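Local coordinates for protein gluconate kinase (Lactobacillus acidophilus, PDB 3LL3) that probably phosphorylates a sugar or sugar acid such as gluconate at the expense of ATP, as an FGGY-family kinase that binds ATP and D-xylulose, at residues D239-T244 and R266-Q271; I245-I250 and N398-F403; S252-L257 and K393-N398; G430-M435 and S449-F454. All coordinates share one frame; numbering follows the deposited sequence.

Interaction 1: D239-T244 and R266-Q271; sequences DGYLST and RTIVDQ. With XUL (D-xylulose), chain E.
Two matching torsions bring R266 and T244 together: CG of R266 (chi1 -54°) and OG1 of T244 (chi1 -53°) both lie anti to their own carbonyl carbons, and R266 CD ends 3.2 Å from T244 OG1. In this two-domain FGGY kinase of the actin-ATPase clan, the helix holding D239-T244 crosses strand 266-269 of the seven-stranded sheet at 85°, their axes 9.0 Å apart. The arginine chain runs extended to NE against the helix, at G240 and T244. G240 CA sits 3.6 Å above one face of the guanidinium, offset toward its rim. R266 NE is buried here with no polar partner in the model. T244 OG1 is tied back to the helix by donating to G240 O at 2.7 Å. Farther along the strand, I268 CD1 rests between Y241 CE1 and T244 CG2, which it passes at 3.9 Å. The helix start faces the sugar pocket, where M80, H81 and R344 also bind D-xylulose. Xylulose O1 lies near the plane of the guanidinium at its edge, nearest to R266 NH2 but too far for a hydrogen bond. At the other end of the sugar, xylulose O5 donates a hydrogen bond of 2.8 Å to D239 OD2.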
loop_
_atom_site.group_PDB
_atom_site.type_symbol
_atom_site.label_atom_id
_atom_site.label_comp_id
_atom_site.label_asym_id
_atom_site.label_seq_id
_atom_site.Cartn_x
_atom_site.Cartn_y
_atom_site.Cartn_z
ATOM N N ASP A 239 -24.324 13.136 21.930
ATOM C CA ASP A 239 -23.184 13.938 21.489
ATOM C C ASP A 239 -23.235 14.168 19.974
ATOM O O ASP A 239 -22.899 15.244 19.485
ATOM C CB ASP A 239 -21.873 13.261 21.900
ATOM C CG ASP A 239 -21.772 11.810 21.427
ATOM O OD1 ASP A 239 -22.688 11.325 20.728
ATOM O OD2 ASP A 239 -20.770 11.134 21.757
ATOM N N GLY A 240 -23.685 13.159 19.234
ATOM C CA GLY A 240 -23.823 13.264 17.790
ATOM C C GLY A 240 -24.772 14.360 17.336
ATOM O O GLY A 240 -24.440 15.163 16.460
ATOM N N TYR A 241 -25.959 14.392 17.930
ATOM C CA TYR A 241 -26.952 15.401 17.599
ATOM C C TYR A 241 -26.511 16.778 18.059
ATOM O O TYR A 241 -26.571 17.740 17.299
ATOM C CB TYR A 241 -28.280 15.067 18.269
ATOM C CG TYR A 241 -29.312 16.153 18.090
ATOM C CD1 TYR A 241 -29.930 16.361 16.860
ATOM C CD2 TYR A 241 -29.648 16.984 19.141
ATOM C CE1 TYR A 241 -30.881 17.364 16.701
ATOM C CE2 TYR A 241 -30.587 17.986 18.990
ATOM C CZ TYR A 241 -31.202 18.168 17.772
ATOM O OH TYR A 241 -32.129 19.176 17.652
ATOM N N LEU A 242 -26.111 16.876 19.327
ATOM C CA LEU A 242 -25.713 18.146 19.900
ATOM C C LEU A 242 -24.479 18.746 19.203
ATOM O O LEU A 242 -24.425 19.956 18.983
ATOM C CB LEU A 242 -25.493 18.007 21.402
ATOM C CG LEU A 242 -26.801 17.764 22.170
ATOM C CD1 LEU A 242 -26.565 17.667 23.672
ATOM C CD2 LEU A 242 -27.804 18.851 21.864
ATOM N N SER A 243 -23.497 17.907 18.878
ATOM C CA SER A 243 -22.316 18.352 18.157
ATOM C C SER A 243 -22.682 18.923 16.790
ATOM O O SER A 243 -21.982 19.777 16.283
ATOM C CB SER A 243 -21.324 17.203 17.965
ATOM O OG SER A 243 -20.675 16.935 19.187
ATOM N N THR A 244 -23.767 18.424 16.196
ATOM C CA THR A 244 -24.234 18.900 14.892
ATOM C C THR A 244 -24.946 20.263 14.986
ATOM O O THR A 244 -24.551 21.239 14.303
ATOM C CB THR A 244 -25.156 17.864 14.214
ATOM O OG1 THR A 244 -24.497 16.598 14.177
ATOM C CG2 THR A 244 -25.491 18.301 12.784
ATOM N N ARG A 266 -22.015 14.407 9.417
ATOM C CA ARG A 266 -23.434 14.371 9.762
ATOM C C ARG A 266 -24.239 15.507 9.146
ATOM O O ARG A 266 -23.712 16.585 8.845
ATOM C CB ARG A 266 -23.615 14.501 11.260
ATOM C CG ARG A 266 -22.853 13.526 12.083
ATOM C CD ARG A 266 -23.027 13.884 13.530
ATOM N NE ARG A 266 -22.246 13.032 14.413
ATOM C CZ ARG A 266 -21.169 13.432 15.087
ATOM N NH1 ARG A 266 -20.730 14.692 14.982
ATOM N NH2 ARG A 266 -20.540 12.561 15.880
ATOM N N THR A 267 -25.535 15.269 9.031
ATOM C CA THR A 267 -26.453 16.268 8.525
ATOM C C THR A 267 -27.853 15.964 9.047
ATOM O O THR A 267 -28.145 14.831 9.405
ATOM C CB THR A 267 -26.433 16.309 6.977
ATOM O OG1 THR A 267 -27.101 17.491 6.521
ATOM C CG2 THR A 267 -27.108 15.056 6.385
ATOM N N ILE A 268 -28.715 16.973 9.093
ATOM C CA ILE A 268 -30.056 16.811 9.633
ATOM C C ILE A 268 -31.071 17.023 8.521
ATOM O O ILE A 268 -31.012 18.034 7.808
ATOM C CB ILE A 268 -30.286 17.803 10.783
ATOM C CG1 ILE A 268 -29.404 17.413 11.975
ATOM C CG2 ILE A 268 -31.767 17.868 11.167
ATOM C CD1 ILE A 268 -29.350 18.431 13.077
ATOM N N VAL A 269 -31.977 16.058 8.360
ATOM C CA VAL A 269 -32.964 16.089 7.278
ATOM C C VAL A 269 -34.373 16.060 7.863
ATOM O O VAL A 269 -34.542 15.768 9.056
ATOM C CB VAL A 269 -32.762 14.916 6.283
ATOM C CG1 VAL A 269 -31.435 15.059 5.582
ATOM C CG2 VAL A 269 -32.812 13.572 7.020
ATOM N N ASP A 270 -35.386 16.365 7.053
ATOM C CA ASP A 270 -36.741 16.521 7.614
ATOM C C ASP A 270 -37.591 15.252 7.633
ATOM O O ASP A 270 -38.740 15.277 8.072
ATOM C CB ASP A 270 -37.518 17.663 6.954
ATOM C CG ASP A 270 -37.635 17.509 5.452
ATOM O OD1 ASP A 270 -37.366 16.415 4.914
ATOM O OD2 ASP A 270 -37.997 18.505 4.796
ATOM N N GLN A 271 -37.036 14.147 7.162
ATOM C CA GLN A 271 -37.755 12.885 7.221
ATOM C C GLN A 271 -36.801 11.702 7.370
ATOM O O GLN A 271 -35.602 11.830 7.100
ATOM C CB GLN A 271 -38.678 12.735 5.999
ATOM C CG GLN A 271 -37.989 12.765 4.649
ATOM C CD GLN A 271 -38.973 12.957 3.495
ATOM O OE1 GLN A 271 -40.143 13.291 3.715
ATOM N NE2 GLN A 271 -38.501 12.753 2.262
HETATM C C1 XUL E . -22.388 8.595 16.950
HETATM C C2 XUL E . -21.912 7.132 17.000
HETATM C C3 XUL E . -20.733 6.724 17.927
HETATM C C4 XUL E . -20.330 7.761 18.994
HETATM C C5 XUL E . -21.351 7.905 20.138
HETATM O O1 XUL E . -22.140 9.135 15.674
HETATM O O2 XUL E . -22.431 6.318 16.275
HETATM O O3 XUL E . -19.587 6.494 17.146
HETATM O O4 XUL E . -19.096 7.348 19.536
HETATM O O5 XUL E . -20.744 8.411 21.303
#

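Interaction 2: I245-I250 and N398-F403; sequences IGVNAI and NATGGF. With ATP (adenosine-5'-triphosphate), chain C.
The flat amide of N398 is set against the backbone of V247, its CG 3.5 Å from V247 O, while at the far end of the same segment the F403 ring meets the adenine of ATP obliquely through its CD1 side, F403 CD1 lying 3.4 Å from ATP N3. The side-chain contact of V247 is apolar. V247 splits its branches: CG2 lies 3.8 Å from N398 CB, and CG1, anti to its carbonyl carbon (chi1 -62°), reaches T400 CG2 at 3.7 Å. T400 presents its methyl here while OG1 is hydrogen-bonded to N258. V247 lies in the Schellman motif that ends the preceding helix, with N248 as its C-prime residue at positive phi, N248 N bonded to I245 O at 2.9 Å and A249 N reaching back to T244 O. Past T400 the chain leaves its strand through two glycines, consistent with the glycine-rich adenosine motif of the actin-ATPase clan. G402 N donates to ATP O1A over 2.8 Å at 160°, and a side chain on G402 would run into ATP O2A. An alanine in place of F403 would probably cost the adenine its ring contact, CD1 against N3 and C2, and leave that edge freer to shift. Strand 396-400 lies between strands 254-259 and 421-424, and V247 lies against this surface, touching A256 and M424 of the flanking strands and S429 at the start of helix 429-441.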
loop_
_atom_site.group_PDB
_atom_site.type_symbol
_atom_site.label_atom_id
_atom_site.label_comp_id
_atom_site.label_asym_id
_atom_site.label_seq_id
_atom_site.Cartn_x
_atom_site.Cartn_y
_atom_site.Cartn_z
ATOM N N ILE A 245 -25.982 20.352 15.823
ATOM C CA ILE A 245 -26.606 21.655 16.006
ATOM C C ILE A 245 -25.651 22.636 16.704
ATOM O O ILE A 245 -25.759 23.835 16.515
ATOM C CB ILE A 245 -27.967 21.604 16.742
ATOM C CG1 ILE A 245 -27.789 21.258 18.222
ATOM C CG2 ILE A 245 -28.920 20.619 16.058
ATOM C CD1 ILE A 245 -29.076 21.479 19.058
ATOM N N GLY A 246 -24.712 22.120 17.497
ATOM C CA GLY A 246 -23.715 22.950 18.168
ATOM C C GLY A 246 -22.710 23.659 17.252
ATOM O O GLY A 246 -21.949 24.542 17.706
ATOM N N VAL A 247 -22.691 23.269 15.979
ATOM C CA VAL A 247 -21.889 23.954 14.960
ATOM C C VAL A 247 -22.805 24.645 13.957
ATOM O O VAL A 247 -22.399 24.998 12.845
ATOM C CB VAL A 247 -20.875 23.014 14.248
ATOM C CG1 VAL A 247 -19.866 22.445 15.255
ATOM C CG2 VAL A 247 -21.576 21.892 13.447
ATOM N N ASN A 248 -24.050 24.848 14.382
ATOM C CA ASN A 248 -25.059 25.541 13.583
ATOM C C ASN A 248 -25.431 24.827 12.294
ATOM O O ASN A 248 -25.842 25.463 11.325
ATOM C CB ASN A 248 -24.616 26.965 13.255
ATOM C CG ASN A 248 -25.787 27.878 12.978
ATOM O OD1 ASN A 248 -26.895 27.621 13.446
ATOM N ND2 ASN A 248 -25.555 28.946 12.215
ATOM N N ALA A 249 -25.257 23.514 12.255
ATOM C CA ALA A 249 -25.687 22.759 11.081
ATOM C C ALA A 249 -27.057 22.172 11.357
ATOM O O ALA A 249 -27.190 20.980 11.619
ATOM C CB ALA A 249 -24.675 21.669 10.719
ATOM N N ILE A 250 -28.081 23.016 11.302
ATOM C CA ILE A 250 -29.406 22.637 11.826
ATOM C C ILE A 250 -30.302 22.077 10.731
ATOM O O ILE A 250 -31.370 21.517 11.011
ATOM C CB ILE A 250 -30.106 23.822 12.503
ATOM C CG1 ILE A 250 -30.392 24.899 11.462
ATOM C CG2 ILE A 250 -29.232 24.379 13.618
ATOM C CD1 ILE A 250 -31.069 26.111 12.012
ATOM N N ASN A 398 -19.571 22.722 8.134
ATOM C CA ASN A 398 -19.147 23.307 9.397
ATOM C C ASN A 398 -18.202 22.363 10.120
ATOM O O ASN A 398 -18.606 21.280 10.545
ATOM C CB ASN A 398 -20.359 23.643 10.267
ATOM C CG ASN A 398 -21.334 24.565 9.558
ATOM O OD1 ASN A 398 -22.386 24.919 10.088
ATOM N ND2 ASN A 398 -20.987 24.955 8.353
ATOM N N ALA A 399 -16.952 22.792 10.267
ATOM C CA ALA A 399 -15.852 21.898 10.605
ATOM C C ALA A 399 -15.174 22.192 11.928
ATOM O O ALA A 399 -14.901 23.345 12.264
ATOM C CB ALA A 399 -14.811 21.919 9.482
ATOM N N THR A 400 -14.850 21.130 12.647
ATOM C CA THR A 400 -14.181 21.233 13.930
ATOM C C THR A 400 -13.236 20.046 14.079
ATOM O O THR A 400 -13.290 19.113 13.286
ATOM C CB THR A 400 -15.204 21.164 15.087
ATOM O OG1 THR A 400 -16.006 19.985 14.952
ATOM C CG2 THR A 400 -16.133 22.393 15.088
ATOM N N GLY A 401 -12.400 20.069 15.110
ATOM C CA GLY A 401 -11.570 18.933 15.450
ATOM C C GLY A 401 -10.086 19.168 15.245
ATOM O O GLY A 401 -9.697 19.894 14.354
ATOM N N GLY A 402 -9.270 18.534 16.078
ATOM C CA GLY A 402 -7.838 18.740 16.083
ATOM C C GLY A 402 -7.128 18.406 14.784
ATOM O O GLY A 402 -6.044 18.938 14.517
ATOM N N PHE A 403 -7.710 17.525 13.972
ATOM C CA PHE A 403 -7.067 17.153 12.708
ATOM C C PHE A 403 -7.160 18.302 11.713
ATOM O O PHE A 403 -6.332 18.422 10.818
ATOM C CB PHE A 403 -7.685 15.877 12.115
ATOM C CG PHE A 403 -7.088 15.472 10.797
ATOM C CD1 PHE A 403 -5.756 15.070 10.715
ATOM C CD2 PHE A 403 -7.853 15.494 9.634
ATOM C CE1 PHE A 403 -5.202 14.687 9.502
ATOM C CE2 PHE A 403 -7.297 15.120 8.398
ATOM C CZ PHE A 403 -5.973 14.714 8.339
HETATM P PG ATP C . -11.740 15.686 22.397
HETATM O O1G ATP C . -10.227 16.058 22.978
HETATM O O2G ATP C . -12.626 17.075 22.184
HETATM O O3G ATP C . -12.408 14.769 23.318
HETATM P PB ATP C . -10.155 14.305 20.451
HETATM O O1B ATP C . -10.447 13.582 19.003
HETATM O O2B ATP C . -9.629 13.365 21.433
HETATM O O3B ATP C . -11.609 14.950 20.925
HETATM P PA ATP C . -8.770 16.509 19.053
HETATM O O1A ATP C . -10.096 17.110 18.300
HETATM O O2A ATP C . -7.888 17.558 19.546
HETATM O O3A ATP C . -9.047 15.537 20.366
HETATM O "O5'" ATP C . -7.946 15.654 17.915
HETATM C "C5'" ATP C . -6.860 14.863 18.333
HETATM C "C4'" ATP C . -6.010 14.551 17.125
HETATM O "O4'" ATP C . -5.424 15.628 16.411
HETATM C "C3'" ATP C . -4.969 13.392 17.148
HETATM O "O3'" ATP C . -5.448 12.162 16.691
HETATM C "C2'" ATP C . -3.701 14.003 16.449
HETATM O "O2'" ATP C . -2.970 13.061 15.712
HETATM C "C1'" ATP C . -4.336 15.137 15.675
HETATM N N9 ATP C . -3.469 16.293 15.500
HETATM C C8 ATP C . -2.788 16.972 16.444
HETATM N N7 ATP C . -2.194 18.088 15.790
HETATM C C5 ATP C . -2.567 18.049 14.427
HETATM C C6 ATP C . -2.281 18.899 13.334
HETATM N N6 ATP C . -1.475 20.094 13.549
HETATM N N1 ATP C . -2.781 18.629 12.123
HETATM C C2 ATP C . -3.574 17.523 11.915
HETATM N N3 ATP C . -3.847 16.696 12.991
HETATM C C4 ATP C . -3.340 16.971 14.225
#

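Interaction 3: S252-L257 and K393-N398; sequences SDHCAL and KPVAIN
C255 meets both I397 and P394 where strands 254-259 and 396-400 run side by side in parallel, neighbours in the mixed seven-stranded sheet of the C-terminal actin-like domain. Its CB touches I397 CD1 at 3.9 Å. One atom further, SG is anti to the carbonyl carbon (chi1 -74°), which turns it back toward the start of its strand, where it meets P394 CG, 3.8 Å away. The isoleucine then links C255 to L257 on the same face: while CD1 serves the cysteine, I397 CG2 presses on L257 CB at 3.4 Å, tighter than ordinary van der Waals contact. This apolar face is continued by I265 of the next strand, and helix 365-388 covers it with L380 against L257 and I388 against P394. On the face of A256 and N398, the H254 ring stands beside the N398 amide with the two planes 69° apart, and A396 CB approaches the ring obliquely. The loop 245-250 lies over this side, V247 reaching A256 and A249 reaching H254. Among the backbone bonds, V395 N binds D253 O at 2.7 Å; the series weakens at C255 N to A396 O, 3.3 Å long, and is firm again from N398 N to C255 O at 2.9 Å. N398 O takes the last bond from L257 N, 3.0 Å away and 36° out of the carbonyl plane, and also a CA-H...O contact from A256 CA, 3.4 Å from the same oxygen.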
loop_
_atom_site.group_PDB
_atom_site.type_symbol
_atom_site.label_atom_id
_atom_site.label_comp_id
_atom_site.label_asym_id
_atom_site.label_seq_id
_atom_site.Cartn_x
_atom_site.Cartn_y
_atom_site.Cartn_z
ATOM N N SER A 252 -30.435 20.585 6.232
ATOM C CA SER A 252 -29.755 19.846 5.177
ATOM C C SER A 252 -28.883 20.698 4.245
ATOM O O SER A 252 -28.130 20.148 3.444
ATOM C CB SER A 252 -30.777 19.073 4.349
ATOM O OG SER A 252 -31.699 19.976 3.768
ATOM N N ASP A 253 -28.992 22.026 4.335
ATOM C CA ASP A 253 -28.136 22.911 3.544
ATOM C C ASP A 253 -26.707 22.867 4.078
ATOM O O ASP A 253 -25.776 23.287 3.395
ATOM C CB ASP A 253 -28.638 24.363 3.551
ATOM C CG ASP A 253 -29.891 24.573 2.697
ATOM O OD1 ASP A 253 -30.109 23.837 1.715
ATOM O OD2 ASP A 253 -30.669 25.499 3.012
ATOM N N HIS A 254 -26.544 22.381 5.303
ATOM C CA HIS A 254 -25.226 22.228 5.909
ATOM C C HIS A 254 -24.930 20.772 6.300
ATOM O O HIS A 254 -25.850 19.961 6.451
ATOM C CB HIS A 254 -25.107 23.122 7.145
ATOM C CG HIS A 254 -24.970 24.585 6.836
ATOM N ND1 HIS A 254 -25.984 25.330 6.269
ATOM C CD2 HIS A 254 -23.949 25.448 7.054
ATOM C CE1 HIS A 254 -25.586 26.581 6.135
ATOM N NE2 HIS A 254 -24.355 26.682 6.604
ATOM N N CYS A 255 -23.644 20.444 6.429
ATOM C CA CYS A 255 -23.200 19.196 7.063
ATOM C C CYS A 255 -22.251 19.584 8.196
ATOM O O CYS A 255 -21.640 20.654 8.159
ATOM C CB CYS A 255 -22.423 18.325 6.066
ATOM S SG CYS A 255 -23.409 17.492 4.782
ATOM N N ALA A 256 -22.098 18.726 9.189
ATOM C CA ALA A 256 -21.067 18.927 10.198
ATOM C C ALA A 256 -19.984 17.856 10.051
ATOM O O ALA A 256 -20.274 16.647 10.010
ATOM C CB ALA A 256 -21.662 18.924 11.605
ATOM N N LEU A 257 -18.743 18.313 9.923
ATOM C CA LEU A 257 -17.574 17.436 9.814
ATOM C C LEU A 257 -16.698 17.677 11.042
ATOM O O LEU A 257 -16.167 18.786 11.253
ATOM C CB LEU A 257 -16.766 17.775 8.564
ATOM C CG LEU A 257 -15.403 17.079 8.476
ATOM C CD1 LEU A 257 -15.635 15.578 8.255
ATOM C CD2 LEU A 257 -14.561 17.668 7.383
ATOM N N LYS A 393 -25.966 19.271 -2.994
ATOM C CA LYS A 393 -24.717 19.393 -2.252
ATOM C C LYS A 393 -24.986 20.448 -1.183
ATOM O O LYS A 393 -25.647 21.446 -1.463
ATOM C CB LYS A 393 -23.559 19.843 -3.158
ATOM C CG LYS A 393 -22.756 18.712 -3.794
ATOM C CD LYS A 393 -21.353 19.174 -4.225
ATOM C CE LYS A 393 -21.354 20.650 -4.668
ATOM N NZ LYS A 393 -19.994 21.148 -5.047
ATOM N N PRO A 394 -24.506 20.218 0.045
ATOM C CA PRO A 394 -24.653 21.239 1.087
ATOM C C PRO A 394 -23.891 22.478 0.639
ATOM O O PRO A 394 -22.976 22.352 -0.172
ATOM C CB PRO A 394 -23.961 20.604 2.293
ATOM C CG PRO A 394 -23.003 19.589 1.666
ATOM C CD PRO A 394 -23.810 19.024 0.545
ATOM N N VAL A 395 -24.259 23.648 1.138
ATOM C CA VAL A 395 -23.581 24.882 0.726
ATOM C C VAL A 395 -22.369 25.194 1.608
ATOM O O VAL A 395 -21.637 26.138 1.368
ATOM C CB VAL A 395 -24.557 26.081 0.764
ATOM C CG1 VAL A 395 -25.785 25.773 -0.065
ATOM C CG2 VAL A 395 -24.962 26.402 2.207
ATOM N N ALA A 396 -22.182 24.417 2.663
ATOM C CA ALA A 396 -21.044 24.603 3.544
ATOM C C ALA A 396 -20.891 23.368 4.412
ATOM O O ALA A 396 -21.856 22.654 4.661
ATOM C CB ALA A 396 -21.207 25.841 4.407
ATOM N N ILE A 397 -19.659 23.126 4.834
ATOM C CA ILE A 397 -19.330 22.108 5.808
ATOM C C ILE A 397 -18.844 22.856 7.027
ATOM O O ILE A 397 -17.837 23.582 6.952
ATOM C CB ILE A 397 -18.156 21.209 5.349
ATOM C CG1 ILE A 397 -18.403 20.628 3.951
ATOM C CG2 ILE A 397 -17.909 20.121 6.384
ATOM C CD1 ILE A 397 -19.620 19.781 3.839
ATOM N N ASN A 398 -19.571 22.722 8.134
ATOM C CA ASN A 398 -19.147 23.307 9.397
ATOM C C ASN A 398 -18.202 22.363 10.120
ATOM O O ASN A 398 -18.606 21.280 10.545
ATOM C CB ASN A 398 -20.359 23.643 10.267
ATOM C CG ASN A 398 -21.334 24.565 9.558
ATOM O OD1 ASN A 398 -22.386 24.919 10.088
ATOM N ND2 ASN A 398 -20.987 24.955 8.353
#

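Interaction 4: G430-M435 and S449-F454; sequences GTLAAM and SEIGQF
L432 and A433 on a regular helix face I451 on a 3-10 segment and F454 just after it, the CA atoms of A433 and I451 being 7.4 Å apart. The helix repeats its bonds four residues on, as from A434 N to G430 O, whereas the 3-10 segment closes every three, as from G452 N to S449 O and F454 N to I451 O. That tighter winding puts I451 and F454 on one side, toward the helix. L432 has CG anti to the backbone N (chi1 -179°), and its two methyls are divided between the partners: L432 CD2 lies 4.0 Å from I451 CG1, and L432 CD1 touches the backbone at F454 O, 3.6 Å away. I451 carries on past the leucine, crossing it obliquely, and sets CD1 3.9 Å from A433 CB. M435, present as selenomethionine, bends at chi2 and again at chi3, and the chi3 bend (-76°) brings M435 CE to F454 CD1, 4.0 Å away. M435 SE is 4.9 Å from the F454 ring centroid and 10° off the ring normal, a Met-aromatic contact. An alanine at L432 would probably open a gap between helix and 3-10 segment, leaving I451 CG1, F454 CB and F454 O without the leucine methyls that contact them. The 3-10 segment folds back on the helix that precedes it. That helix also meets Y21 of strand 15-22 and L242 of helix 239-245, a position consistent with the helices that pack together between the two domains of actin-like kinases.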
loop_
_atom_site.group_PDB
_atom_site.type_symbol
_atom_site.label_atom_id
_atom_site.label_comp_id
_atom_site.label_asym_id
_atom_site.label_seq_id
_atom_site.Cartn_x
_atom_site.Cartn_y
_atom_site.Cartn_z
ATOM N N GLY A 430 -20.817 20.399 21.693
ATOM C CA GLY A 430 -21.755 19.571 22.441
ATOM C C GLY A 430 -22.294 20.201 23.722
ATOM O O GLY A 430 -23.512 20.235 23.933
ATOM N N THR A 431 -21.409 20.681 24.599
ATOM C CA THR A 431 -21.878 21.415 25.768
ATOM C C THR A 431 -22.563 22.728 25.390
ATOM O O THR A 431 -23.501 23.147 26.060
ATOM C CB THR A 431 -20.772 21.678 26.807
ATOM O OG1 THR A 431 -19.679 22.332 26.177
ATOM C CG2 THR A 431 -20.281 20.380 27.422
ATOM N N LEU A 432 -22.097 23.372 24.318
ATOM C CA LEU A 432 -22.729 24.595 23.840
ATOM C C LEU A 432 -24.194 24.329 23.498
ATOM O O LEU A 432 -25.084 25.073 23.901
ATOM C CB LEU A 432 -21.995 25.119 22.602
ATOM C CG LEU A 432 -22.495 26.419 21.971
ATOM C CD1 LEU A 432 -21.387 27.097 21.162
ATOM C CD2 LEU A 432 -23.709 26.178 21.102
ATOM N N ALA A 433 -24.438 23.276 22.725
ATOM C CA ALA A 433 -25.802 22.959 22.320
ATOM C C ALA A 433 -26.626 22.428 23.498
ATOM O O ALA A 433 -27.826 22.649 23.552
ATOM C CB ALA A 433 -25.827 21.996 21.135
ATOM N N ALA A 434 -25.975 21.757 24.447
ATOM C CA ALA A 434 -26.656 21.363 25.678
ATOM C C ALA A 434 -27.104 22.602 26.425
ATOM O O ALA A 434 -28.237 22.663 26.900
ATOM C CB ALA A 434 -25.763 20.507 26.569
HETATM N N MSE A 435 -26.216 23.602 26.475
HETATM C CA MSE A 435 -26.528 24.873 27.109
HETATM C C MSE A 435 -27.711 25.512 26.395
HETATM O O MSE A 435 -28.622 26.054 27.038
HETATM C CB MSE A 435 -25.288 25.772 27.123
HETATM C CG MSE A 435 -25.489 27.212 27.603
HETATM SE SE MSE A 435 -26.153 28.429 26.207
HETATM C CE MSE A 435 -24.503 28.704 25.143
ATOM N N SER A 449 -32.956 27.637 15.243
ATOM C CA SER A 449 -32.060 28.480 14.451
ATOM C C SER A 449 -31.375 29.534 15.302
ATOM O O SER A 449 -30.336 30.084 14.931
ATOM C CB SER A 449 -32.819 29.151 13.301
ATOM O OG SER A 449 -33.893 29.948 13.773
ATOM N N GLU A 450 -31.956 29.827 16.455
ATOM C CA GLU A 450 -31.380 30.854 17.303
ATOM C C GLU A 450 -30.028 30.433 17.879
ATOM O O GLU A 450 -29.290 31.264 18.382
ATOM C CB GLU A 450 -32.370 31.274 18.408
ATOM C CG GLU A 450 -33.660 31.897 17.870
ATOM C CD GLU A 450 -34.748 32.013 18.927
ATOM O OE1 GLU A 450 -34.405 32.068 20.125
ATOM O OE2 GLU A 450 -35.944 32.054 18.563
ATOM N N ILE A 451 -29.704 29.145 17.808
ATOM C CA ILE A 451 -28.415 28.657 18.306
ATOM C C ILE A 451 -27.260 29.317 17.557
ATOM O O ILE A 451 -26.136 29.384 18.055
ATOM C CB ILE A 451 -28.294 27.122 18.200
ATOM C CG1 ILE A 451 -27.206 26.613 19.144
ATOM C CG2 ILE A 451 -28.014 26.695 16.746
ATOM C CD1 ILE A 451 -27.221 25.113 19.331
ATOM N N GLY A 452 -27.548 29.813 16.363
ATOM C CA GLY A 452 -26.566 30.535 15.568
ATOM C C GLY A 452 -25.901 31.683 16.299
ATOM O O GLY A 452 -24.769 32.054 15.994
ATOM N N GLN A 453 -26.584 32.273 17.272
ATOM C CA GLN A 453 -25.966 33.402 17.942
ATOM C C GLN A 453 -24.870 32.946 18.883
ATOM O O GLN A 453 -23.998 33.733 19.257
ATOM C CB GLN A 453 -26.988 34.283 18.654
ATOM C CG GLN A 453 -27.789 33.617 19.709
ATOM C CD GLN A 453 -28.832 34.562 20.286
ATOM O OE1 GLN A 453 -28.501 35.521 21.007
ATOM N NE2 GLN A 453 -30.099 34.301 19.965
ATOM N N PHE A 454 -24.900 31.666 19.238
ATOM C CA PHE A 454 -23.925 31.117 20.164
ATOM C C PHE A 454 -22.850 30.346 19.417
ATOM O O PHE A 454 -21.678 30.410 19.766
ATOM C CB PHE A 454 -24.639 30.232 21.194
ATOM C CG PHE A 454 -25.702 30.973 21.945
ATOM C CD1 PHE A 454 -25.351 31.905 22.908
ATOM C CD2 PHE A 454 -27.035 30.807 21.632
ATOM C CE1 PHE A 454 -26.313 32.626 23.575
ATOM C CE2 PHE A 454 -28.008 31.516 22.302
ATOM C CZ PHE A 454 -27.645 32.430 23.275
#

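Interactions 1 to 3 converge on one sheet. Interaction 1 joins interaction 3 through R266 O and A256 N, 2.7 Å apart, since their strands are neighbours, and joins interaction 2 through T244 O and A249 N at 3.1 Å, where the helix ends. N398 is shared by interactions 2 and 3, pairing by its backbone in the sheet and offering its side chain to loop 245-250. Interaction 4 touches interactions 1 and 2: A433 CB is 3.3 Å from L242 O and I451 CD1 3.4 Å from I245 O, whereas interaction 3 stays about 9 Å away at the nearest atoms. Xylulose is held at interaction 1 and ATP at interaction 2; the S243 side chain lies about 9 Å from ATP.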